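Local atomic coordinates of galactonate dehydratase (Zobellia galactanivorans, PDB entry 5OLC), a protein that belongs to the enolase superfamily, whose members pair an enolase-type N-terminal domain with a TIM-barrel-like C-terminal domain. Residues V132-Y140 with L356-P364; V302-I312 with M336-D347. One frame throughout, in Å; residues are numbered along the deposited sequence.

Contact 1: V132-Y140 with L356-P364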
loop_
_atom_site.group_PDB
_atom_site.type_symbol
_atom_site.label_atom_id
_atom_site.label_comp_id
_atom_site.label_asym_id
_atom_site.label_seq_id
_atom_site.Cartn_x
_atom_site.Cartn_y
_atom_site.Cartn_z
ATOM N N VAL A 132 -6.552 39.592 9.115
ATOM C CA VAL A 132 -7.555 39.687 8.048
ATOM C C VAL A 132 -6.819 39.519 6.712
ATOM O O VAL A 132 -6.010 40.386 6.324
ATOM C CB VAL A 132 -8.383 41.000 8.098
ATOM C CG1 VAL A 132 -9.246 41.160 6.854
ATOM C CG2 VAL A 132 -9.243 41.056 9.351
ATOM N N LYS A 133 -7.040 38.368 6.064
ATOM C CA LYS A 133 -6.416 38.048 4.788
ATOM C C LYS A 133 -7.321 38.527 3.668
ATOM O O LYS A 133 -6.829 38.939 2.611
ATOM C CB LYS A 133 -6.187 36.537 4.667
ATOM C CG LYS A 133 -4.823 36.086 5.124
ATOM C CD LYS A 133 -4.744 35.811 6.600
ATOM C CE LYS A 133 -3.609 34.885 6.927
ATOM N NZ LYS A 133 -3.862 34.162 8.191
ATOM N N ASN A 134 -8.651 38.483 3.921
ATOM C CA ASN A 134 -9.712 38.861 2.994
ATOM C C ASN A 134 -10.697 39.818 3.693
ATOM O O ASN A 134 -11.548 39.361 4.474
ATOM C CB ASN A 134 -10.441 37.608 2.489
ATOM C CG ASN A 134 -9.550 36.438 2.138
ATOM O OD1 ASN A 134 -9.716 35.330 2.662
ATOM N ND2 ASN A 134 -8.595 36.651 1.236
ATOM N N PRO A 135 -10.578 41.151 3.456
ATOM C CA PRO A 135 -11.493 42.103 4.123
ATOM C C PRO A 135 -12.904 42.090 3.552
ATOM O O PRO A 135 -13.839 42.576 4.178
ATOM C CB PRO A 135 -10.803 43.445 3.917
ATOM C CG PRO A 135 -10.040 43.284 2.654
ATOM C CD PRO A 135 -9.607 41.851 2.587
ATOM N N ILE A 136 -13.034 41.556 2.340
ATOM C CA ILE A 136 -14.286 41.410 1.607
ATOM C C ILE A 136 -14.398 39.941 1.213
ATOM O O ILE A 136 -13.401 39.331 0.820
ATOM C CB ILE A 136 -14.364 42.386 0.385
ATOM C CG1 ILE A 136 -14.431 43.858 0.858
ATOM C CG2 ILE A 136 -15.545 42.063 -0.554
ATOM C CD1 ILE A 136 -13.104 44.596 0.765
ATOM N N ILE A 137 -15.586 39.361 1.421
ATOM C CA ILE A 137 -15.900 37.975 1.090
ATOM C C ILE A 137 -17.254 37.975 0.325
ATOM O O ILE A 137 -18.093 38.823 0.602
ATOM C CB ILE A 137 -15.783 36.975 2.305
ATOM C CG1 ILE A 137 -17.108 36.411 2.747
ATOM C CG2 ILE A 137 -15.028 37.513 3.512
ATOM C CD1 ILE A 137 -17.314 35.091 2.237
ATOM N N GLU A 138 -17.426 37.096 -0.676
ATOM C CA GLU A 138 -18.650 37.034 -1.480
ATOM C C GLU A 138 -19.435 35.742 -1.167
ATOM O O GLU A 138 -19.141 34.686 -1.731
ATOM C CB GLU A 138 -18.384 37.256 -2.994
ATOM C CG GLU A 138 -17.359 36.343 -3.649
ATOM C CD GLU A 138 -17.374 36.356 -5.166
ATOM O OE1 GLU A 138 -17.175 35.274 -5.764
ATOM O OE2 GLU A 138 -17.581 37.441 -5.757
ATOM N N PRO A 139 -20.398 35.783 -0.217
ATOM C CA PRO A 139 -21.091 34.537 0.159
ATOM C C PRO A 139 -22.106 34.032 -0.859
ATOM O O PRO A 139 -22.478 34.768 -1.779
ATOM C CB PRO A 139 -21.734 34.884 1.505
ATOM C CG PRO A 139 -21.967 36.339 1.439
ATOM C CD PRO A 139 -20.877 36.929 0.579
ATOM N N TYR A 140 -22.534 32.768 -0.700
ATOM C CA TYR A 140 -23.542 32.168 -1.566
ATOM C C TYR A 140 -24.889 32.074 -0.851
ATOM O O TYR A 140 -24.941 31.962 0.386
ATOM C CB TYR A 140 -23.095 30.821 -2.159
ATOM C CG TYR A 140 -22.749 29.742 -1.151
ATOM C CD1 TYR A 140 -21.455 29.612 -0.654
ATOM C CD2 TYR A 140 -23.685 28.778 -0.782
ATOM C CE1 TYR A 140 -21.121 28.597 0.245
ATOM C CE2 TYR A 140 -23.360 27.755 0.113
ATOM C CZ TYR A 140 -22.077 27.670 0.627
ATOM O OH TYR A 140 -21.739 26.668 1.507
ATOM N N LEU A 356 -23.743 43.941 3.896
ATOM C CA LEU A 356 -23.808 43.222 2.621
ATOM C C LEU A 356 -24.508 44.040 1.545
ATOM O O LEU A 356 -25.708 44.301 1.652
ATOM C CB LEU A 356 -24.484 41.844 2.773
ATOM C CG LEU A 356 -24.508 40.986 1.500
ATOM C CD1 LEU A 356 -24.002 39.600 1.768
ATOM C CD2 LEU A 356 -25.894 40.958 0.855
ATOM N N GLU A 357 -23.776 44.384 0.481
ATOM C CA GLU A 357 -24.324 45.130 -0.648
ATOM C C GLU A 357 -23.728 44.652 -1.972
ATOM O O GLU A 357 -22.511 44.696 -2.174
ATOM C CB GLU A 357 -24.186 46.652 -0.446
ATOM C CG GLU A 357 -25.471 47.319 0.025
ATOM C CD GLU A 357 -25.339 48.298 1.178
ATOM O OE1 GLU A 357 -26.001 48.070 2.218
ATOM O OE2 GLU A 357 -24.595 49.296 1.039
ATOM N N ASN A 358 -24.612 44.170 -2.859
ATOM C CA ASN A 358 -24.322 43.629 -4.189
ATOM C C ASN A 358 -23.344 42.433 -4.134
ATOM O O ASN A 358 -22.214 42.501 -4.625
ATOM C CB ASN A 358 -23.883 44.711 -5.191
ATOM C CG ASN A 358 -24.197 44.327 -6.621
ATOM O OD1 ASN A 358 -25.332 44.469 -7.096
ATOM N ND2 ASN A 358 -23.211 43.787 -7.325
ATOM N N GLY A 359 -23.815 41.356 -3.502
ATOM C CA GLY A 359 -23.105 40.090 -3.354
ATOM C C GLY A 359 -21.873 40.082 -2.473
ATOM O O GLY A 359 -21.387 39.002 -2.126
ATOM N N HIS A 360 -21.345 41.266 -2.120
ATOM C CA HIS A 360 -20.140 41.372 -1.305
ATOM C C HIS A 360 -20.440 41.715 0.137
ATOM O O HIS A 360 -21.189 42.651 0.418
ATOM C CB HIS A 360 -19.110 42.355 -1.907
ATOM C CG HIS A 360 -18.631 42.010 -3.294
ATOM N ND1 HIS A 360 -18.447 40.693 -3.699
ATOM C CD2 HIS A 360 -18.283 42.830 -4.315
ATOM C CE1 HIS A 360 -18.023 40.757 -4.953
ATOM N NE2 HIS A 360 -17.906 42.020 -5.366
ATOM N N LEU A 361 -19.841 40.933 1.046
ATOM C CA LEU A 361 -19.921 41.032 2.499
ATOM C C LEU A 361 -18.618 41.654 2.971
ATOM O O LEU A 361 -17.571 41.383 2.386
ATOM C CB LEU A 361 -20.082 39.627 3.094
ATOM C CG LEU A 361 -20.632 39.547 4.498
ATOM C CD1 LEU A 361 -21.761 38.583 4.569
ATOM C CD2 LEU A 361 -19.562 39.164 5.465
ATOM N N GLU A 362 -18.682 42.502 4.006
ATOM C CA GLU A 362 -17.516 43.209 4.518
ATOM C C GLU A 362 -17.263 42.836 5.959
ATOM O O GLU A 362 -18.125 43.040 6.821
ATOM C CB GLU A 362 -17.729 44.717 4.367
ATOM C CG GLU A 362 -16.501 45.592 4.570
ATOM C CD GLU A 362 -16.823 47.064 4.379
ATOM O OE1 GLU A 362 -17.228 47.451 3.254
ATOM O OE2 GLU A 362 -16.748 47.818 5.379
ATOM N N VAL A 363 -16.068 42.290 6.213
ATOM C CA VAL A 363 -15.624 41.836 7.530
ATOM C C VAL A 363 -15.667 43.013 8.517
ATOM O O VAL A 363 -15.145 44.077 8.184
ATOM C CB VAL A 363 -14.216 41.159 7.464
ATOM C CG1 VAL A 363 -13.776 40.602 8.823
ATOM C CG2 VAL A 363 -14.174 40.062 6.398
ATOM N N PRO A 364 -16.317 42.865 9.699
ATOM C CA PRO A 364 -16.341 43.978 10.664
ATOM C C PRO A 364 -15.022 44.140 11.447
ATOM O O PRO A 364 -14.262 43.183 11.609
ATOM C CB PRO A 364 -17.527 43.629 11.572
ATOM C CG PRO A 364 -17.551 42.150 11.576
ATOM C CD PRO A 364 -17.013 41.678 10.241
HETATM O O HOH W 1 -21.877 36.498 -3.806
#
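I137 and L361 face each other as an antiparallel hydrogen-bonded pair, and two bonds run between their backbones. L361 N donates to I137 O at 2.8 Å, arriving nearly along the C=O axis, while I137 N reaches L361 O at 3.0 Å from a direction tilted 25° out of the carbonyl plane. A third rung, V363 N to P135 O at 3.0 Å, extends the ladder past the non-hydrogen-bonded pair I136 and E362. On the face of I137 and L361 the packing is apolar: I137 CG2 meets V363 CG2 at 3.9 Å, the two side chains crossing at about a right angle, and the CD of P139 lies against L361 CB. P139 CG, at the far corner of the ring, meets L356 CD1 at 3.9 Å. Helix 309-321 covers this layer, with V316 against L361 and V319 against I137. The ladder thus adds the antiparallel strand 360-362 to strand 136-142, which pairs in parallel with strands 170-174 and 337-339 of the barrel-like sheet. A type I' turn from E357 to H360 brings the chain back from strand 350-357, with G359 at positive phi. At the end of the turn H360 lies side by side with E138, whose CG, between backbone N and carbonyl carbon (chi1 55°), starts an extended chain; carboxylate and imidazole are 22° from coplanar, with E138 OE2 3.4 Å from H360 CE1 at the ring edge. OE1 is held by a salt bridge to R198, which probably helps to fix the group's orientation. One water, donating to P139 O and G359 O, bridges the segments.

Contact 2: V302-I312 with M336-D347; sequences VPHTWGTWIAI and MELDRTENALRD
M336 meets I312 first: its terminal CE lies 3.8 Å from I312 CG2, the two side chains crossing at about a right angle. At E337 the polar contacts begin. Its carbonyl O accepts from T305 OG1 at 3.1 Å, in the carbonyl plane and on a lone pair, while the two side chains slide past each other in opposite directions. With CG anti to the backbone N (chi1 -164°), the extended glutamate runs alongside H304, its carboxylate turned 85° from the imidazole and OE1 3.2 Å from H304 CD2. L338 CD1 touches both I312 CG2 and the six-membered ring of W309, at CZ3. D339 leans across W306, carboxylate and indole planes 47° apart, and T341 OG1 donates to D339 OD1 at 2.7 Å. N343 caps the helix that follows, its OD1 accepting from R346 N at 3.1 Å from above the amide plane. T308, the N-cap of helix 309-321, packs against the same turn. R346 CG, anti to the backbone N, lies over the five-membered ring of W309 in an off-centre CH-pi contact, 4.1 Å from its centroid; bends at chi2 and chi3 then carry the guanidinium to salt bridges with D339 and D347. D347 OD1 in turn takes a weak bond from W309 NE1, in the plane of the indole. The segments are parts of the barrel-like domain in which a loop and helix start meet the strand 337-339 and the loop after it. D339 is shared between R346 and R37, while E337 pairs with K172, so these cations probably hold the two carboxylates in position.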
loop_
_atom_site.group_PDB
_atom_site.type_symbol
_atom_site.label_atom_id
_atom_site.label_comp_id
_atom_site.label_asym_id
_atom_site.label_seq_id
_atom_site.Cartn_x
_atom_site.Cartn_y
_atom_site.Cartn_z
ATOM N N VAL A 302 -14.302 25.794 2.905
ATOM C CA VAL A 302 -15.446 26.696 2.856
ATOM C C VAL A 302 -16.242 26.177 4.031
ATOM O O VAL A 302 -16.648 25.021 3.967
ATOM C CB VAL A 302 -16.263 26.645 1.531
ATOM C CG1 VAL A 302 -17.470 27.591 1.601
ATOM C CG2 VAL A 302 -15.393 26.954 0.313
ATOM N N PRO A 303 -16.391 26.904 5.154
ATOM C CA PRO A 303 -17.124 26.320 6.282
ATOM C C PRO A 303 -18.625 26.162 6.043
ATOM O O PRO A 303 -19.192 26.780 5.131
ATOM C CB PRO A 303 -16.791 27.259 7.443
ATOM C CG PRO A 303 -16.527 28.554 6.813
ATOM C CD PRO A 303 -15.941 28.278 5.456
ATOM N N HIS A 304 -19.254 25.292 6.834
ATOM C CA HIS A 304 -20.693 25.090 6.776
ATOM C C HIS A 304 -21.293 26.051 7.812
ATOM O O HIS A 304 -20.762 26.142 8.928
ATOM C CB HIS A 304 -21.046 23.626 7.094
ATOM C CG HIS A 304 -22.520 23.330 7.069
ATOM N ND1 HIS A 304 -23.242 23.121 8.244
ATOM C CD2 HIS A 304 -23.360 23.213 6.013
ATOM C CE1 HIS A 304 -24.491 22.897 7.861
ATOM N NE2 HIS A 304 -24.614 22.945 6.530
ATOM N N THR A 305 -22.340 26.822 7.418
ATOM C CA THR A 305 -23.031 27.773 8.309
ATOM C C THR A 305 -24.540 27.722 8.114
ATOM O O THR A 305 -25.030 28.018 7.021
ATOM C CB THR A 305 -22.484 29.222 8.249
ATOM O OG1 THR A 305 -21.504 29.381 7.216
ATOM C CG2 THR A 305 -21.927 29.677 9.580
ATOM N N TRP A 306 -25.276 27.342 9.183
ATOM C CA TRP A 306 -26.733 27.225 9.157
ATOM C C TRP A 306 -27.354 27.487 10.540
ATOM O O TRP A 306 -28.007 26.607 11.123
ATOM C CB TRP A 306 -27.158 25.856 8.581
ATOM C CG TRP A 306 -28.499 25.841 7.901
ATOM C CD1 TRP A 306 -28.830 26.453 6.725
ATOM C CD2 TRP A 306 -29.662 25.097 8.308
ATOM N NE1 TRP A 306 -30.136 26.168 6.391
ATOM C CE2 TRP A 306 -30.674 25.341 7.350
ATOM C CE3 TRP A 306 -29.960 24.273 9.412
ATOM C CZ2 TRP A 306 -31.959 24.779 7.454
ATOM C CZ3 TRP A 306 -31.231 23.718 9.514
ATOM C CH2 TRP A 306 -32.213 23.968 8.543
ATOM N N GLY A 307 -27.170 28.716 11.026
ATOM C CA GLY A 307 -27.702 29.147 12.313
ATOM C C GLY A 307 -28.058 30.616 12.373
ATOM O O GLY A 307 -28.589 31.170 11.401
ATOM N N THR A 308 -27.783 31.254 13.530
ATOM C CA THR A 308 -28.053 32.683 13.728
ATOM C C THR A 308 -26.809 33.476 13.311
ATOM O O THR A 308 -25.864 32.891 12.779
ATOM C CB THR A 308 -28.490 32.998 15.175
ATOM O OG1 THR A 308 -27.364 32.948 16.039
ATOM C CG2 THR A 308 -29.596 32.108 15.687
ATOM N N TRP A 309 -26.786 34.793 13.559
ATOM C CA TRP A 309 -25.619 35.586 13.213
ATOM C C TRP A 309 -24.454 35.316 14.144
ATOM O O TRP A 309 -23.343 35.702 13.787
ATOM C CB TRP A 309 -25.928 37.079 13.106
ATOM C CG TRP A 309 -26.874 37.414 11.999
ATOM C CD1 TRP A 309 -28.223 37.578 12.105
ATOM C CD2 TRP A 309 -26.550 37.622 10.616
ATOM N NE1 TRP A 309 -28.765 37.872 10.870
ATOM C CE2 TRP A 309 -27.760 37.894 9.936
ATOM C CE3 TRP A 309 -25.352 37.628 9.886
ATOM C CZ2 TRP A 309 -27.809 38.165 8.563
ATOM C CZ3 TRP A 309 -25.403 37.899 8.522
ATOM C CH2 TRP A 309 -26.618 38.165 7.877
ATOM N N ILE A 310 -24.667 34.621 15.306
ATOM C CA ILE A 310 -23.537 34.240 16.174
ATOM C C ILE A 310 -22.654 33.287 15.367
ATOM O O ILE A 310 -21.447 33.502 15.303
ATOM C CB ILE A 310 -23.920 33.643 17.558
ATOM C CG1 ILE A 310 -24.690 34.666 18.406
ATOM C CG2 ILE A 310 -22.660 33.207 18.293
ATOM C CD1 ILE A 310 -25.457 34.115 19.510
ATOM N N ALA A 311 -23.293 32.284 14.698
ATOM C CA ALA A 311 -22.714 31.289 13.796
ATOM C C ALA A 311 -22.156 31.936 12.532
ATOM O O ALA A 311 -21.011 31.635 12.165
ATOM C CB ALA A 311 -23.764 30.285 13.396
ATOM N N ILE A 312 -22.958 32.802 11.842
ATOM C CA ILE A 312 -22.492 33.463 10.618
ATOM C C ILE A 312 -21.248 34.308 10.909
ATOM O O ILE A 312 -20.269 34.189 10.178
ATOM C CB ILE A 312 -23.599 34.231 9.869
ATOM C CG1 ILE A 312 -24.759 33.297 9.532
ATOM C CG2 ILE A 312 -23.057 34.913 8.596
ATOM C CD1 ILE A 312 -26.152 33.934 9.618
ATOM N N MET A 336 -18.653 31.881 1.634
ATOM C CA MET A 336 -19.122 31.261 2.873
ATOM C C MET A 336 -20.623 31.001 2.780
ATOM O O MET A 336 -21.288 31.585 1.917
ATOM C CB MET A 336 -18.768 32.108 4.099
ATOM C CG MET A 336 -19.624 33.340 4.256
ATOM S SD MET A 336 -19.347 34.142 5.827
ATOM C CE MET A 336 -20.602 35.291 5.772
ATOM N N GLU A 337 -21.157 30.131 3.658
ATOM C CA GLU A 337 -22.579 29.801 3.628
ATOM C C GLU A 337 -23.453 30.875 4.272
ATOM O O GLU A 337 -23.430 31.059 5.492
ATOM C CB GLU A 337 -22.862 28.404 4.224
ATOM C CG GLU A 337 -24.237 27.860 3.864
ATOM C CD GLU A 337 -24.476 26.375 4.058
ATOM O OE1 GLU A 337 -23.523 25.578 3.888
ATOM O OE2 GLU A 337 -25.648 26.002 4.296
ATOM N N LEU A 338 -24.257 31.550 3.438
ATOM C CA LEU A 338 -25.190 32.561 3.909
ATOM C C LEU A 338 -26.630 32.075 3.720
ATOM O O LEU A 338 -27.177 32.191 2.616
ATOM C CB LEU A 338 -24.940 33.907 3.203
ATOM C CG LEU A 338 -25.567 35.153 3.839
ATOM C CD1 LEU A 338 -24.853 35.559 5.132
ATOM C CD2 LEU A 338 -25.539 36.300 2.880
ATOM N N ASP A 339 -27.226 31.494 4.797
ATOM C CA ASP A 339 -28.606 30.987 4.812
ATOM C C ASP A 339 -29.590 32.110 4.499
ATOM O O ASP A 339 -29.664 33.082 5.252
ATOM C CB ASP A 339 -28.942 30.324 6.166
ATOM C CG ASP A 339 -30.341 29.730 6.275
ATOM O OD1 ASP A 339 -30.835 29.179 5.266
ATOM O OD2 ASP A 339 -30.930 29.789 7.379
ATOM N N ARG A 340 -30.307 32.008 3.368
ATOM C CA ARG A 340 -31.253 33.060 2.968
ATOM C C ARG A 340 -32.740 32.660 3.147
ATOM O O ARG A 340 -33.642 33.393 2.721
ATOM C CB ARG A 340 -30.964 33.561 1.534
ATOM C CG ARG A 340 -29.594 34.224 1.306
ATOM C CD ARG A 340 -29.113 35.157 2.415
ATOM N NE ARG A 340 -29.957 36.339 2.591
ATOM C CZ ARG A 340 -30.106 36.989 3.741
ATOM N NH1 ARG A 340 -29.483 36.569 4.836
ATOM N NH2 ARG A 340 -30.896 38.050 3.811
ATOM N N THR A 341 -32.982 31.523 3.828
ATOM C CA THR A 341 -34.321 30.999 4.112
ATOM C C THR A 341 -35.019 31.845 5.197
ATOM O O THR A 341 -34.441 32.817 5.705
ATOM C CB THR A 341 -34.247 29.501 4.506
ATOM O OG1 THR A 341 -33.506 29.356 5.719
ATOM C CG2 THR A 341 -33.655 28.619 3.404
ATOM N N GLU A 342 -36.266 31.467 5.547
ATOM C CA GLU A 342 -37.050 32.149 6.573
ATOM C C GLU A 342 -36.529 31.752 7.948
ATOM O O GLU A 342 -36.571 30.571 8.312
ATOM C CB GLU A 342 -38.547 31.833 6.421
ATOM C CG GLU A 342 -39.294 32.860 5.585
ATOM C CD GLU A 342 -39.297 32.668 4.078
ATOM O OE1 GLU A 342 -40.376 32.350 3.525
ATOM O OE2 GLU A 342 -38.253 32.933 3.439
ATOM N N ASN A 343 -35.990 32.736 8.685
ATOM C CA ASN A 343 -35.439 32.496 10.013
ATOM C C ASN A 343 -35.568 33.700 10.927
ATOM O O ASN A 343 -34.764 34.636 10.881
ATOM C CB ASN A 343 -34.001 31.990 9.941
ATOM C CG ASN A 343 -33.531 31.240 11.162
ATOM O OD1 ASN A 343 -34.026 31.409 12.284
ATOM N ND2 ASN A 343 -32.486 30.457 10.972
ATOM N N ALA A 344 -36.591 33.651 11.777
ATOM C CA ALA A 344 -36.883 34.683 12.750
ATOM C C ALA A 344 -35.881 34.640 13.903
ATOM O O ALA A 344 -35.599 35.684 14.472
ATOM C CB ALA A 344 -38.299 34.523 13.271
ATOM N N LEU A 345 -35.325 33.465 14.242
ATOM C CA LEU A 345 -34.352 33.365 15.344
ATOM C C LEU A 345 -33.018 33.980 14.953
ATOM O O LEU A 345 -32.333 34.580 15.782
ATOM C CB LEU A 345 -34.168 31.923 15.779
ATOM C CG LEU A 345 -35.458 31.159 15.905
ATOM C CD1 LEU A 345 -35.418 29.938 15.072
ATOM C CD2 LEU A 345 -35.784 30.852 17.338
ATOM N N ARG A 346 -32.675 33.857 13.669
ATOM C CA ARG A 346 -31.462 34.425 13.104
ATOM C C ARG A 346 -31.620 35.937 12.924
ATOM O O ARG A 346 -30.732 36.684 13.334
ATOM C CB ARG A 346 -31.132 33.724 11.772
ATOM C CG ARG A 346 -30.060 34.375 10.907
ATOM C CD ARG A 346 -30.640 34.864 9.597
ATOM N NE ARG A 346 -31.027 33.746 8.742
ATOM C CZ ARG A 346 -31.683 33.864 7.595
ATOM N NH1 ARG A 346 -32.028 35.064 7.138
ATOM N NH2 ARG A 346 -31.985 32.789 6.887
ATOM N N ASP A 347 -32.742 36.390 12.341
ATOM C CA ASP A 347 -32.936 37.808 12.055
ATOM C C ASP A 347 -33.504 38.658 13.221
ATOM O O ASP A 347 -33.276 39.872 13.233
ATOM C CB ASP A 347 -33.765 37.977 10.781
ATOM C CG ASP A 347 -32.992 37.565 9.538
ATOM O OD1 ASP A 347 -31.827 38.013 9.381
ATOM O OD2 ASP A 347 -33.541 36.794 8.727
#

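Overall arrangement
Strand 136-142 joins the two: it pairs antiparallel with 360-362 in contact 1 and parallel with 337-339 of contact 2. Their centres are about 15 Å apart, yet they touch directly, with probable hydrogen bonds from Y140 N to M336 O (3.1 Å) and from L338 N to Y140 O (3.2 Å). Helix 309-321 begins in contact 2 and later covers the apolar face of contact 1. Contact 2 is the more central, about 7 Å from the chain centre against 16 Å, and borders the N-terminal domain through R37 and E55. In this superfamily the active site lies at the C-terminal ends of the barrel strands, beneath that domain, so contact 2 is probably the nearer to it.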